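Local coordinates for protein methylase yhhF (Escherichia coli, PDB 2FPO) that methylates the N2 amino group of guanine 966 in 16S rRNA within the assembled 30S particle, using S-adenosyl-L-methionine as methyl donor, at residues F46-P51 and Y186-R191; A56-C61 and H123-V128; I14-G19 and A72-A77; G19-R24 and A98-G103; E139-L144 and P167-N172. One frame throughout, in Å; residues are numbered along the deposited sequence.

Contact 1. Residues F46-P51 and Y186-R191; sequences FNWLAP and YRLYQR
Trp48 and Leu188 carry this contact. The indole of Trp48 reaches from the helix to the strand (chi1 -65°), and its six-membered ring does the touching. The ring edge at Trp48 CH2 faces the backbone O of Tyr186, 3.5 Å away and near the ring plane. Farther along the same ring, CE3 of Trp48 lies 4.0 Å from CB of Leu188, obliquely. The two side chains run alongside one another, pointing opposite ways. Leu188 has CG anti to its backbone N (chi1 -167°), and its CD2 branch meets CD2 of Leu49 at 4.0 Å.

Leu49 also rests on Leu155 of strand 154-161. The strand 186-191 is held in the sheet by backbone hydrogen bonds between Leu188 and both His176 and Arg177, and between Tyr189 and Ile156. Arg177 also touches Trp48.

The axes of 46-51 and 186-191 approach to 10.5 Å, 22° from parallel. Helix 39-53 packs over strand 184-191, the next-to-outermost strand, in the antiparallel part of the Rossmann-like methyltransferase sheet. No hydrogen bond joins the two segments, so the contact rests on apolar side chains and one aromatic C-H edge facing a carbonyl.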
# COMPACT_ATOMS: atom_id res chain seq x y z
N PHE A 46 9.32 -2.34 5.06
CA PHE A 46 9.30 -3.78 5.01
C PHE A 46 10.10 -4.40 6.13
O PHE A 46 9.82 -5.54 6.51
CB PHE A 46 9.59 -4.33 3.61
CG PHE A 46 8.42 -4.13 2.68
CD1 PHE A 46 7.32 -5.01 2.73
CD2 PHE A 46 8.36 -3.02 1.83
CE1 PHE A 46 6.22 -4.82 1.92
CE2 PHE A 46 7.26 -2.81 1.00
CZ PHE A 46 6.19 -3.72 1.04
N ASN A 47 11.04 -3.65 6.71
CA ASN A 47 11.63 -4.06 7.98
C ASN A 47 10.56 -4.01 9.09
O ASN A 47 10.45 -4.96 9.86
CB ASN A 47 12.89 -3.25 8.31
CG ASN A 47 14.05 -3.49 7.32
OD1 ASN A 47 13.96 -4.34 6.42
ND2 ASN A 47 15.13 -2.73 7.47
N TRP A 48 9.75 -2.94 9.13
CA TRP A 48 8.63 -2.88 10.11
C TRP A 48 7.62 -4.04 9.94
O TRP A 48 7.04 -4.52 10.91
CB TRP A 48 7.82 -1.58 10.02
CG TRP A 48 8.53 -0.28 10.38
CD1 TRP A 48 9.64 -0.12 11.16
CD2 TRP A 48 8.13 1.03 9.96
NE1 TRP A 48 9.97 1.23 11.25
CE2 TRP A 48 9.05 1.95 10.53
CE3 TRP A 48 7.07 1.52 9.19
CZ2 TRP A 48 8.94 3.34 10.34
CZ3 TRP A 48 6.97 2.88 8.98
CH2 TRP A 48 7.91 3.78 9.57
N LEU A 49 7.40 -4.44 8.69
CA LEU A 49 6.40 -5.44 8.32
C LEU A 49 6.91 -6.88 8.29
O LEU A 49 6.15 -7.81 8.08
CB LEU A 49 5.83 -5.10 6.93
CG LEU A 49 4.93 -3.86 6.86
CD1 LEU A 49 4.43 -3.63 5.44
CD2 LEU A 49 3.75 -3.95 7.84
N ALA A 50 8.22 -7.05 8.51
CA ALA A 50 8.89 -8.35 8.30
C ALA A 50 8.20 -9.52 9.05
O ALA A 50 7.97 -10.57 8.47
CB ALA A 50 10.37 -8.26 8.66
N PRO A 51 7.83 -9.32 10.33
CA PRO A 51 7.20 -10.44 11.02
C PRO A 51 5.71 -10.71 10.73
O PRO A 51 5.15 -11.62 11.34
CB PRO A 51 7.41 -10.09 12.50
CG PRO A 51 7.41 -8.61 12.54
CD PRO A 51 8.02 -8.16 11.23
N TYR A 186 6.59 9.09 7.49
CA TYR A 186 6.21 7.73 7.10
C TYR A 186 5.69 7.05 8.35
O TYR A 186 6.40 6.94 9.33
CB TYR A 186 7.44 6.99 6.56
CG TYR A 186 8.12 7.72 5.43
CD1 TYR A 186 7.71 7.52 4.10
CD2 TYR A 186 9.16 8.62 5.67
CE1 TYR A 186 8.32 8.18 3.07
CE2 TYR A 186 9.78 9.29 4.63
CZ TYR A 186 9.36 9.05 3.33
OH TYR A 186 9.93 9.72 2.29
N ARG A 187 4.43 6.62 8.32
CA ARG A 187 3.79 6.10 9.53
C ARG A 187 3.10 4.74 9.30
O ARG A 187 2.66 4.44 8.20
CB ARG A 187 2.77 7.11 10.06
CG ARG A 187 3.37 8.44 10.46
CD ARG A 187 2.29 9.43 10.90
NE ARG A 187 2.91 10.66 11.38
CZ ARG A 187 2.82 11.83 10.76
NH1 ARG A 187 2.14 11.95 9.64
NH2 ARG A 187 3.41 12.89 11.28
N LEU A 188 3.02 3.96 10.36
CA LEU A 188 2.29 2.71 10.37
C LEU A 188 1.35 2.72 11.56
O LEU A 188 1.78 2.94 12.69
CB LEU A 188 3.26 1.53 10.42
CG LEU A 188 2.72 0.12 10.13
CD1 LEU A 188 2.19 -0.02 8.70
CD2 LEU A 188 3.83 -0.88 10.40
N TYR A 189 0.05 2.57 11.28
CA TYR A 189 -0.98 2.54 12.29
C TYR A 189 -1.40 1.11 12.50
O TYR A 189 -1.42 0.32 11.56
CB TYR A 189 -2.20 3.38 11.90
CG TYR A 189 -1.93 4.86 11.92
CD1 TYR A 189 -2.20 5.62 13.04
CD2 TYR A 189 -1.38 5.49 10.79
CE1 TYR A 189 -1.94 6.99 13.06
CE2 TYR A 189 -1.11 6.84 10.79
CZ TYR A 189 -1.37 7.59 11.93
OH TYR A 189 -1.09 8.93 11.89
N GLN A 190 -1.72 0.78 13.74
CA GLN A 190 -2.32 -0.50 14.06
C GLN A 190 -3.77 -0.30 14.51
O GLN A 190 -4.07 0.53 15.39
CB GLN A 190 -1.54 -1.25 15.13
CG GLN A 190 -2.04 -2.67 15.31
CD GLN A 190 -1.02 -3.58 15.96
OE1 GLN A 190 -0.54 -4.53 15.35
NE2 GLN A 190 -0.69 -3.30 17.21
N ARG A 191 -4.65 -1.10 13.91
CA ARG A 191 -6.06 -0.98 14.11
C ARG A 191 -6.58 -2.09 15.01
O ARG A 191 -6.24 -3.26 14.82
CB ARG A 191 -6.75 -0.98 12.75
CG ARG A 191 -8.24 -0.80 12.80
CD ARG A 191 -8.95 -2.01 12.27
NE ARG A 191 -10.37 -1.75 12.20
CZ ARG A 191 -11.30 -2.69 12.20
NH1 ARG A 191 -10.94 -3.97 12.21
NH2 ARG A 191 -12.58 -2.35 12.19

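Contact 2. Residues A56-C61 and H123-V128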
# COMPACT_ATOMS: atom_id res chain seq x y z
N ALA A 56 0.35 -12.53 4.44
CA ALA A 56 -0.56 -11.39 4.61
C ALA A 56 -1.42 -11.14 3.37
O ALA A 56 -0.97 -11.36 2.25
CB ALA A 56 0.21 -10.11 4.95
N GLN A 57 -2.66 -10.68 3.59
CA GLN A 57 -3.48 -10.13 2.53
C GLN A 57 -3.28 -8.61 2.53
O GLN A 57 -3.53 -7.94 3.55
CB GLN A 57 -4.95 -10.51 2.73
CG GLN A 57 -5.38 -11.76 1.92
CD GLN A 57 -5.46 -11.52 0.38
OE1 GLN A 57 -5.56 -12.47 -0.40
NE2 GLN A 57 -5.42 -10.24 -0.05
N CYS A 58 -2.84 -8.09 1.38
CA CYS A 58 -2.44 -6.69 1.23
C CYS A 58 -3.32 -5.93 0.24
O CYS A 58 -3.71 -6.45 -0.82
CB CYS A 58 -0.98 -6.57 0.77
SG CYS A 58 0.18 -7.48 1.80
N LEU A 59 -3.62 -4.70 0.59
CA LEU A 59 -4.36 -3.85 -0.33
C LEU A 59 -3.54 -2.58 -0.53
O LEU A 59 -3.15 -1.92 0.42
CB LEU A 59 -5.75 -3.57 0.26
CG LEU A 59 -6.58 -2.47 -0.41
CD1 LEU A 59 -7.08 -3.00 -1.78
CD2 LEU A 59 -7.72 -2.06 0.55
N ASP A 60 -3.26 -2.23 -1.79
CA ASP A 60 -2.57 -0.98 -2.11
C ASP A 60 -3.58 -0.02 -2.76
O ASP A 60 -4.00 -0.25 -3.92
CB ASP A 60 -1.41 -1.28 -3.06
CG ASP A 60 -0.38 -0.15 -3.14
OD1 ASP A 60 -0.69 1.03 -2.85
OD2 ASP A 60 0.74 -0.45 -3.53
N CYS A 61 -3.94 1.04 -2.03
CA CYS A 61 -5.01 1.96 -2.47
C CYS A 61 -4.67 2.86 -3.65
O CYS A 61 -5.60 3.34 -4.32
CB CYS A 61 -5.50 2.83 -1.30
SG CYS A 61 -6.24 1.83 0.03
N HIS A 123 -8.24 -6.92 5.12
CA HIS A 123 -6.82 -7.07 4.81
C HIS A 123 -5.97 -6.85 6.06
O HIS A 123 -6.30 -6.00 6.91
CB HIS A 123 -6.39 -6.07 3.72
CG HIS A 123 -7.01 -6.32 2.39
ND1 HIS A 123 -8.30 -5.93 2.08
CD2 HIS A 123 -6.54 -6.97 1.29
CE1 HIS A 123 -8.58 -6.29 0.84
NE2 HIS A 123 -7.54 -6.94 0.34
N ASN A 124 -4.88 -7.60 6.13
CA ASN A 124 -3.88 -7.51 7.18
C ASN A 124 -2.98 -6.27 7.06
O ASN A 124 -2.52 -5.71 8.08
CB ASN A 124 -3.01 -8.77 7.14
CG ASN A 124 -3.82 -10.04 7.21
OD1 ASN A 124 -4.39 -10.38 8.26
ND2 ASN A 124 -3.90 -10.76 6.09
N ILE A 125 -2.70 -5.87 5.81
CA ILE A 125 -1.78 -4.76 5.51
C ILE A 125 -2.35 -3.87 4.42
O ILE A 125 -2.67 -4.34 3.31
CB ILE A 125 -0.36 -5.29 5.08
CG1 ILE A 125 0.27 -6.16 6.19
CG2 ILE A 125 0.57 -4.15 4.58
CD1 ILE A 125 1.67 -6.72 5.86
N VAL A 126 -2.45 -2.58 4.69
CA VAL A 126 -2.94 -1.61 3.68
C VAL A 126 -1.95 -0.48 3.50
O VAL A 126 -1.41 0.06 4.49
CB VAL A 126 -4.37 -1.05 4.04
CG1 VAL A 126 -4.91 -0.09 2.96
CG2 VAL A 126 -5.35 -2.19 4.27
N PHE A 127 -1.71 -0.13 2.24
CA PHE A 127 -0.82 0.96 1.87
C PHE A 127 -1.64 2.16 1.40
O PHE A 127 -2.44 2.04 0.46
CB PHE A 127 0.14 0.55 0.75
CG PHE A 127 0.93 -0.71 1.06
CD1 PHE A 127 1.97 -0.70 2.01
CD2 PHE A 127 0.67 -1.88 0.37
CE1 PHE A 127 2.70 -1.89 2.29
CE2 PHE A 127 1.41 -3.07 0.64
CZ PHE A 127 2.41 -3.07 1.60
N VAL A 128 -1.40 3.30 2.04
CA VAL A 128 -2.09 4.58 1.76
C VAL A 128 -1.06 5.67 1.49
O VAL A 128 -0.65 6.44 2.38
CB VAL A 128 -3.06 4.99 2.91
CG1 VAL A 128 -3.91 6.23 2.49
CG2 VAL A 128 -3.94 3.83 3.33
O HOH W 1 -7.06 -8.70 -1.68
O HOH W 2 -0.85 3.72 -1.62
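Four near-straight backbone hydrogen bonds pair the strands in parallel. Ile125 N gives to Gln57 O, Leu59 N to Ile125 O, Phe127 N to Leu59 O and Cys61 N to Phe127 O. The bond from Phe127 N to Leu59 O is 2.9 Å long, with an N-H...O angle of 167°. The carbonyl of Gln57 takes a second, weak bond from Asn124 N, where the strand changes direction. Cys58 CA also lies 3.1 Å from Ile125 O, a CA-H...O contact.

These are neighbouring central strands of the Rossmann-like methyltransferase fold, with strand order 3-2-1-4-5-7-6.

Apolar contacts line both faces. On one, Cys58 SG meets CB of Ile125 at 4.0 Å. Helix 39-53 covers Ile125 and Phe127 there. On the other, Cys61 SG packs on CG1 of Val126 at 3.7 Å, and Leu144 lies over Leu59 and Val126.

The His123 ring makes a CH-pi contact. CB of Leu59 sits over its centre, 3.6 Å from the centroid. A water at the ring edge lies 2.7 Å from His123 NE2 and accepts a weak bond from Gln57 NE2. An alanine in place of His123 removes the ring and its NE2, and would probably loosen the packing at this end of the strand pair.

A second water can donate to Asp60 OD1 at 3.0 Å, though acceptors outnumber its protons. Asp60 OD2 takes a weak bond from Gly69 N.

Contact 3. Residues I14-G19 and A72-A77; sequences IRIIGG and ALSRYA
Ser74 makes the one hydrogen bond between the segments. It sits in the last turn of helix 67-74, with OG anti to its backbone N (chi1 -173°). OG donates a very short hydrogen bond, 2.5 Å, to Gly18 O, on a lone pair in the carbonyl plane. The same OG accepts from Trp21 N, so it is gripped from two sides. CG2 of Ile16 packs 3.5 Å from Ser74 OG.

Arg75 follows, extended from CG to NE. Its guanidinium lies with one face against CA of Gly18, which is 3.7 Å from Arg75 NH2. The tip of Ile17 meets the edge, with CD1 3.8 Å from NH2 of Arg75. A CB on Gly18 would fall on Arg75 NH2 as modelled, and one on Gly19 on the backbone of Ser74 and Arg75; positive phi there also favours glycine. Glu71 fixes the charge by a salt bridge to Arg75 NE. It also accepts hydrogen bonds from the backbone N of Ile17 and, weakly, of Gly18.

Tyr76 has positive phi. Tyr76 N bonds Leu73 O and Ala77 N bonds Ala72 O, each at 3.1 Å. This Schellman motif, with Tyr76 as C-prime residue, ends the helix, and the glycine-containing N-terminal loop docks there.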
# COMPACT_ATOMS: atom_id res chain seq x y z
N ILE A 14 11.83 0.01 -11.76
CA ILE A 14 11.55 -0.27 -10.35
C ILE A 14 12.45 -1.44 -9.97
O ILE A 14 12.51 -2.43 -10.69
CB ILE A 14 10.04 -0.65 -10.14
CG1 ILE A 14 9.16 0.60 -10.13
CG2 ILE A 14 9.80 -1.42 -8.83
CD1 ILE A 14 9.71 1.79 -9.37
N ARG A 15 13.17 -1.32 -8.86
CA ARG A 15 13.93 -2.47 -8.38
C ARG A 15 13.25 -3.05 -7.14
O ARG A 15 12.91 -2.32 -6.22
CB ARG A 15 15.41 -2.15 -8.14
CG ARG A 15 16.30 -3.40 -8.16
CD ARG A 15 17.76 -3.14 -7.71
NE ARG A 15 17.81 -2.23 -6.56
CZ ARG A 15 18.84 -2.07 -5.74
NH1 ARG A 15 19.96 -2.78 -5.91
NH2 ARG A 15 18.75 -1.20 -4.74
N ILE A 16 13.01 -4.37 -7.16
CA ILE A 16 12.51 -5.10 -6.01
C ILE A 16 13.71 -5.42 -5.10
O ILE A 16 14.66 -6.12 -5.49
CB ILE A 16 11.73 -6.36 -6.41
CG1 ILE A 16 10.41 -5.95 -7.12
CG2 ILE A 16 11.43 -7.21 -5.18
CD1 ILE A 16 9.62 -7.09 -7.71
N ILE A 17 13.69 -4.88 -3.89
CA ILE A 17 14.88 -4.95 -3.06
C ILE A 17 14.92 -6.14 -2.11
O ILE A 17 15.97 -6.40 -1.52
CB ILE A 17 15.13 -3.63 -2.29
CG1 ILE A 17 13.91 -3.25 -1.48
CG2 ILE A 17 15.55 -2.51 -3.26
CD1 ILE A 17 14.24 -2.46 -0.27
N GLY A 18 13.81 -6.87 -1.99
CA GLY A 18 13.75 -8.03 -1.11
C GLY A 18 12.90 -9.19 -1.59
O GLY A 18 12.16 -9.07 -2.57
N GLY A 19 13.01 -10.30 -0.88
CA GLY A 19 12.21 -11.51 -1.11
C GLY A 19 12.57 -12.35 -2.33
O GLY A 19 13.71 -12.35 -2.80
N ALA A 72 5.68 -6.42 -1.53
CA ALA A 72 4.87 -7.28 -0.65
C ALA A 72 4.75 -8.70 -1.19
O ALA A 72 5.02 -9.65 -0.47
CB ALA A 72 3.45 -6.65 -0.33
N LEU A 73 4.43 -8.85 -2.47
CA LEU A 73 4.35 -10.16 -3.08
C LEU A 73 5.68 -10.91 -3.08
O LEU A 73 5.71 -12.13 -2.91
CB LEU A 73 3.81 -10.06 -4.52
CG LEU A 73 2.35 -9.62 -4.53
CD1 LEU A 73 2.05 -8.92 -5.88
CD2 LEU A 73 1.34 -10.77 -4.23
N SER A 74 6.75 -10.18 -3.30
CA SER A 74 8.07 -10.78 -3.31
C SER A 74 8.36 -11.45 -1.96
O SER A 74 8.90 -12.57 -1.91
CB SER A 74 9.12 -9.71 -3.63
OG SER A 74 10.39 -10.31 -3.81
N ARG A 75 7.96 -10.78 -0.88
CA ARG A 75 8.25 -11.19 0.47
C ARG A 75 7.16 -12.12 1.02
O ARG A 75 6.96 -12.24 2.24
CB ARG A 75 8.44 -9.94 1.32
CG ARG A 75 9.59 -9.06 0.82
CD ARG A 75 9.63 -7.76 1.62
NE ARG A 75 10.64 -6.80 1.16
CZ ARG A 75 11.71 -6.40 1.86
NH1 ARG A 75 11.95 -6.90 3.07
NH2 ARG A 75 12.54 -5.49 1.34
N TYR A 76 6.47 -12.77 0.07
CA TYR A 76 5.56 -13.88 0.32
C TYR A 76 4.25 -13.49 1.00
O TYR A 76 3.65 -14.30 1.71
CB TYR A 76 6.28 -15.02 1.07
CG TYR A 76 7.52 -15.53 0.36
CD1 TYR A 76 7.43 -16.44 -0.69
CD2 TYR A 76 8.80 -15.10 0.75
CE1 TYR A 76 8.57 -16.92 -1.34
CE2 TYR A 76 9.95 -15.55 0.10
CZ TYR A 76 9.83 -16.46 -0.94
OH TYR A 76 10.97 -16.91 -1.56
N ALA A 77 3.78 -12.26 0.76
CA ALA A 77 2.37 -11.94 0.95
C ALA A 77 1.57 -13.06 0.30
O ALA A 77 1.95 -13.54 -0.76
CB ALA A 77 2.02 -10.59 0.31

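Contact 4. Residues G19-R24 and A98-G103; sequences GQWRGR and ATLKAG
A type II beta turn from Trp21 to Arg24 faces a Schellman motif at the end of helix 87-99, where Lys101 has positive phi. The turn lies in the loop that joins strands 13-15 and 25-27.

Trp21 has CG beside the backbone N. Its chi1 of -52° aims the indole at Leu100, and chi2 of -54° turns a ring face to it. CD2 of Leu100 stands over the five-membered ring, 3.9 Å from its centroid and 13° off the normal, as a CH-pi contact. Both methyls of Leu100 lie against the indole, CD2 at the five-membered ring and CD1 at CE3 and CZ3, with Leu100 CD1 3.9 Å from CE3 of Trp21. CG of Gln20 lies over the opposite face of the indole. At the far end, CH2 of Trp21 touches CB of Ala102 at 3.7 Å. An alanine here instead of Trp21 removes the indole that Leu100 and Ala102 touch, and would probably loosen the turn from the helix end.

Arg24 is bent at chi2 and chi3, and so folds back over Leu100. One face of its guanidinium rests on Leu100 CD2, with Arg24 NH2 3.9 Å from that methyl. CG2 of Thr99 meets the edge, 3.7 Å from NH2 of Arg24. Arg24 NH1 donates to a water at 3.2 Å, and that water donates to Thr99 O at 2.9 Å.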
# COMPACT_ATOMS: atom_id res chain seq x y z
N GLY A 19 13.01 -10.30 -0.88
CA GLY A 19 12.21 -11.51 -1.11
C GLY A 19 12.57 -12.35 -2.33
O GLY A 19 13.71 -12.35 -2.80
N GLN A 20 11.59 -13.06 -2.86
CA GLN A 20 11.86 -14.00 -3.94
C GLN A 20 12.32 -13.35 -5.25
O GLN A 20 13.04 -13.98 -6.01
CB GLN A 20 10.66 -14.91 -4.19
CG GLN A 20 9.43 -14.21 -4.70
CD GLN A 20 8.24 -15.13 -4.71
OE1 GLN A 20 8.27 -16.21 -5.32
NE2 GLN A 20 7.17 -14.72 -4.03
N TRP A 21 11.94 -12.09 -5.49
CA TRP A 21 12.39 -11.38 -6.70
C TRP A 21 13.40 -10.31 -6.40
O TRP A 21 13.53 -9.33 -7.13
CB TRP A 21 11.21 -10.80 -7.50
CG TRP A 21 10.15 -11.80 -7.79
CD1 TRP A 21 10.30 -13.01 -8.40
CD2 TRP A 21 8.76 -11.68 -7.47
NE1 TRP A 21 9.09 -13.65 -8.49
CE2 TRP A 21 8.12 -12.85 -7.92
CE3 TRP A 21 8.00 -10.69 -6.85
CZ2 TRP A 21 6.75 -13.06 -7.76
CZ3 TRP A 21 6.64 -10.89 -6.70
CH2 TRP A 21 6.03 -12.08 -7.15
N ARG A 22 14.13 -10.50 -5.31
CA ARG A 22 15.10 -9.52 -4.84
C ARG A 22 16.08 -9.30 -5.96
O ARG A 22 16.59 -10.27 -6.54
CB ARG A 22 15.81 -10.06 -3.60
CG ARG A 22 17.12 -9.41 -3.30
CD ARG A 22 17.69 -9.94 -2.00
NE ARG A 22 18.33 -11.24 -2.17
CZ ARG A 22 19.65 -11.43 -2.26
NH1 ARG A 22 20.13 -12.66 -2.40
NH2 ARG A 22 20.48 -10.40 -2.24
N GLY A 23 16.30 -8.04 -6.30
CA GLY A 23 17.22 -7.70 -7.38
C GLY A 23 16.59 -7.73 -8.78
O GLY A 23 17.25 -7.37 -9.75
N ARG A 24 15.34 -8.18 -8.89
CA ARG A 24 14.67 -8.18 -10.21
C ARG A 24 14.27 -6.75 -10.56
O ARG A 24 13.75 -6.03 -9.71
CB ARG A 24 13.44 -9.12 -10.24
CG ARG A 24 13.78 -10.64 -10.15
CD ARG A 24 14.28 -11.22 -11.47
NE ARG A 24 13.31 -11.04 -12.53
CZ ARG A 24 12.32 -11.90 -12.79
NH1 ARG A 24 12.20 -13.01 -12.06
NH2 ARG A 24 11.47 -11.66 -13.78
N ALA A 98 2.61 -10.32 -14.75
CA ALA A 98 2.71 -11.45 -15.67
C ALA A 98 4.17 -11.91 -15.85
O ALA A 98 4.47 -13.11 -15.79
CB ALA A 98 2.04 -11.11 -17.01
N THR A 99 5.09 -10.96 -16.00
CA THR A 99 6.54 -11.22 -16.00
C THR A 99 7.03 -12.03 -14.78
O THR A 99 7.79 -13.00 -14.93
CB THR A 99 7.31 -9.89 -16.04
OG1 THR A 99 7.09 -9.27 -17.31
CG2 THR A 99 8.80 -10.11 -15.84
N LEU A 100 6.58 -11.62 -13.60
CA LEU A 100 6.96 -12.23 -12.35
C LEU A 100 6.20 -13.52 -12.07
O LEU A 100 6.51 -14.22 -11.10
CB LEU A 100 6.71 -11.22 -11.21
CG LEU A 100 7.51 -9.92 -11.24
CD1 LEU A 100 6.99 -8.91 -10.17
CD2 LEU A 100 9.03 -10.21 -11.08
N LYS A 101 5.20 -13.81 -12.92
CA LYS A 101 4.35 -15.00 -12.79
C LYS A 101 3.59 -14.94 -11.47
O LYS A 101 3.37 -15.97 -10.81
CB LYS A 101 5.17 -16.31 -12.84
CG LYS A 101 5.39 -16.93 -14.21
CD LYS A 101 6.53 -17.95 -14.13
CE LYS A 101 6.56 -18.92 -15.30
NZ LYS A 101 6.58 -18.23 -16.62
N ALA A 102 3.18 -13.73 -11.08
CA ALA A 102 2.52 -13.55 -9.81
C ALA A 102 1.01 -13.61 -10.04
O ALA A 102 0.38 -12.60 -10.43
CB ALA A 102 2.93 -12.24 -9.18
N GLY A 103 0.44 -14.79 -9.79
CA GLY A 103 -0.99 -15.04 -9.94
C GLY A 103 -1.82 -14.62 -8.74
O GLY A 103 -3.03 -14.44 -8.87
O HOH W 3 10.07 -14.52 -13.88

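Contact 5. Residues E139-L144 and P167-N172; sequences ETINLL and PTVPAN
Thr140 turns from the loop to strand 123-128, where it touches Val128. It also touches Leu116 of helix 112-116.

Ile141 carries this contact almost alone. It lies on helix 137-146, and its side chain points to the loop 167-172. CG1 stands beside the backbone N (chi1 -78°) and CG2 anti to it, so the two branches divide the work. The CG2 methyl meets the ring of Pro170, with Pro170 CD 3.6 Å from Ile141 CG2. The two side chains cross obliquely. The same methyl lies 3.9 Å from the backbone O of Thr168, so it lies against the backbone of the loop. The CD1 methyl, at the end of an extended chain (chi2 164°), reaches off at about a right angle to CG2. CD1 of Ile141 comes 4.3 Å from CB of Pro167 and 4.4 Å from CG1 of Val169. These last two are loose contacts.

Asn142 comes next and adds a little at the surface. Its ND2 lies 4.1 Å from CG of Pro170. Leu144 turns to strand 123-128 and, like Thr140, touches Leu116.

No hydrogen bond crosses between the two segments. Glu138, just before the helical segment, accepts a weak one from Thr168 N.

Helix 137-146 is part of the connection between parallel strands 123-128 and 154-161 of the Rossmann-like sheet. Pro167 and Val169 rest on Tyr189, and Pro167 also on Arg187. Asn172 is held by Glu145 and Glu192. The loop, which leads into strand 173-181, is thereby fitted between helix 137-146 and strand 184-191.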
# COMPACT_ATOMS: atom_id res chain seq x y z
N GLU A 139 -10.09 10.77 3.88
CA GLU A 139 -11.25 10.14 3.25
C GLU A 139 -11.03 8.64 3.06
O GLU A 139 -11.92 7.84 3.31
CB GLU A 139 -11.49 10.75 1.86
CG GLU A 139 -12.14 12.15 1.88
CD GLU A 139 -11.15 13.30 2.15
OE1 GLU A 139 -9.92 13.06 2.30
OE2 GLU A 139 -11.61 14.46 2.23
N THR A 140 -9.83 8.30 2.62
CA THR A 140 -9.43 6.90 2.37
C THR A 140 -9.40 6.15 3.69
O THR A 140 -9.95 5.07 3.82
CB THR A 140 -8.04 6.82 1.64
OG1 THR A 140 -8.15 7.45 0.36
CG2 THR A 140 -7.61 5.36 1.43
N ILE A 141 -8.73 6.75 4.67
CA ILE A 141 -8.68 6.23 6.03
C ILE A 141 -10.07 5.92 6.62
O ILE A 141 -10.27 4.86 7.22
CB ILE A 141 -7.91 7.21 6.93
CG1 ILE A 141 -6.39 7.04 6.67
CG2 ILE A 141 -8.32 7.07 8.45
CD1 ILE A 141 -5.53 8.22 7.20
N ASN A 142 -11.03 6.81 6.41
CA ASN A 142 -12.38 6.57 6.96
C ASN A 142 -13.13 5.50 6.22
O ASN A 142 -13.87 4.73 6.82
CB ASN A 142 -13.21 7.84 6.99
CG ASN A 142 -12.76 8.81 8.07
OD1 ASN A 142 -12.85 10.02 7.89
ND2 ASN A 142 -12.31 8.28 9.19
N LEU A 143 -12.96 5.45 4.89
CA LEU A 143 -13.59 4.40 4.09
C LEU A 143 -13.04 3.03 4.44
O LEU A 143 -13.81 2.08 4.56
CB LEU A 143 -13.42 4.67 2.59
CG LEU A 143 -14.25 5.87 2.09
CD1 LEU A 143 -13.61 6.43 0.83
CD2 LEU A 143 -15.71 5.53 1.84
N LEU A 144 -11.71 2.93 4.62
CA LEU A 144 -11.07 1.67 5.04
C LEU A 144 -11.68 1.15 6.33
O LEU A 144 -12.08 -0.01 6.43
CB LEU A 144 -9.52 1.82 5.19
CG LEU A 144 -8.72 1.99 3.89
CD1 LEU A 144 -7.25 2.32 4.24
CD2 LEU A 144 -8.83 0.69 3.04
N PRO A 167 -2.42 12.89 10.61
CA PRO A 167 -3.78 12.78 10.07
C PRO A 167 -4.79 12.36 11.14
O PRO A 167 -4.44 11.65 12.08
CB PRO A 167 -3.66 11.68 9.01
CG PRO A 167 -2.53 10.81 9.51
CD PRO A 167 -1.54 11.82 10.10
N THR A 168 -6.03 12.83 10.98
CA THR A 168 -7.16 12.35 11.76
C THR A 168 -7.35 10.86 11.43
O THR A 168 -7.49 10.46 10.26
CB THR A 168 -8.44 13.22 11.50
OG1 THR A 168 -8.12 14.59 11.75
CG2 THR A 168 -9.60 12.83 12.43
N VAL A 169 -7.30 10.04 12.48
CA VAL A 169 -7.52 8.61 12.36
C VAL A 169 -8.65 8.24 13.31
O VAL A 169 -8.88 8.94 14.29
CB VAL A 169 -6.19 7.79 12.62
CG1 VAL A 169 -5.16 8.13 11.54
CG2 VAL A 169 -5.62 8.08 14.06
N PRO A 170 -9.37 7.14 13.01
CA PRO A 170 -10.41 6.70 13.97
C PRO A 170 -9.80 6.37 15.33
O PRO A 170 -8.60 6.13 15.43
CB PRO A 170 -10.99 5.44 13.31
CG PRO A 170 -10.65 5.60 11.84
CD PRO A 170 -9.31 6.24 11.84
N ALA A 171 -10.64 6.37 16.36
CA ALA A 171 -10.21 6.20 17.73
C ALA A 171 -9.56 4.84 18.00
O ALA A 171 -8.69 4.72 18.85
CB ALA A 171 -11.39 6.44 18.68
N ASN A 172 -9.97 3.81 17.25
CA ASN A 172 -9.36 2.48 17.39
C ASN A 172 -8.08 2.27 16.57
O ASN A 172 -7.55 1.14 16.51
CB ASN A 172 -10.39 1.38 17.06
CG ASN A 172 -10.93 1.48 15.63
OD1 ASN A 172 -11.03 2.57 15.06
ND2 ASN A 172 -11.30 0.34 15.07

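Contact 2 is the core of the fold. It is a parallel strand pair, joined mostly by backbone hydrogen bonds, with apolar side chains on both faces. Contact 1 is also buried, but it is apolar and packs helix 39-53 on the same sheet. The two meet where Leu49 and Phe46 touch Phe127. Contact 5 is partly buried and apolar. Its helix 137-146 lies on contact 2 through Leu144, and its loop reaches contact 1 through Tyr189. Contacts 3 and 4 lie across the chain's centre from contact 5 and share Gly19. Contact 3, partly buried, adds Arg75 packing to a short hydrogen bond. Contact 4, at the surface, sets Leu100 against an indole and a guanidinium.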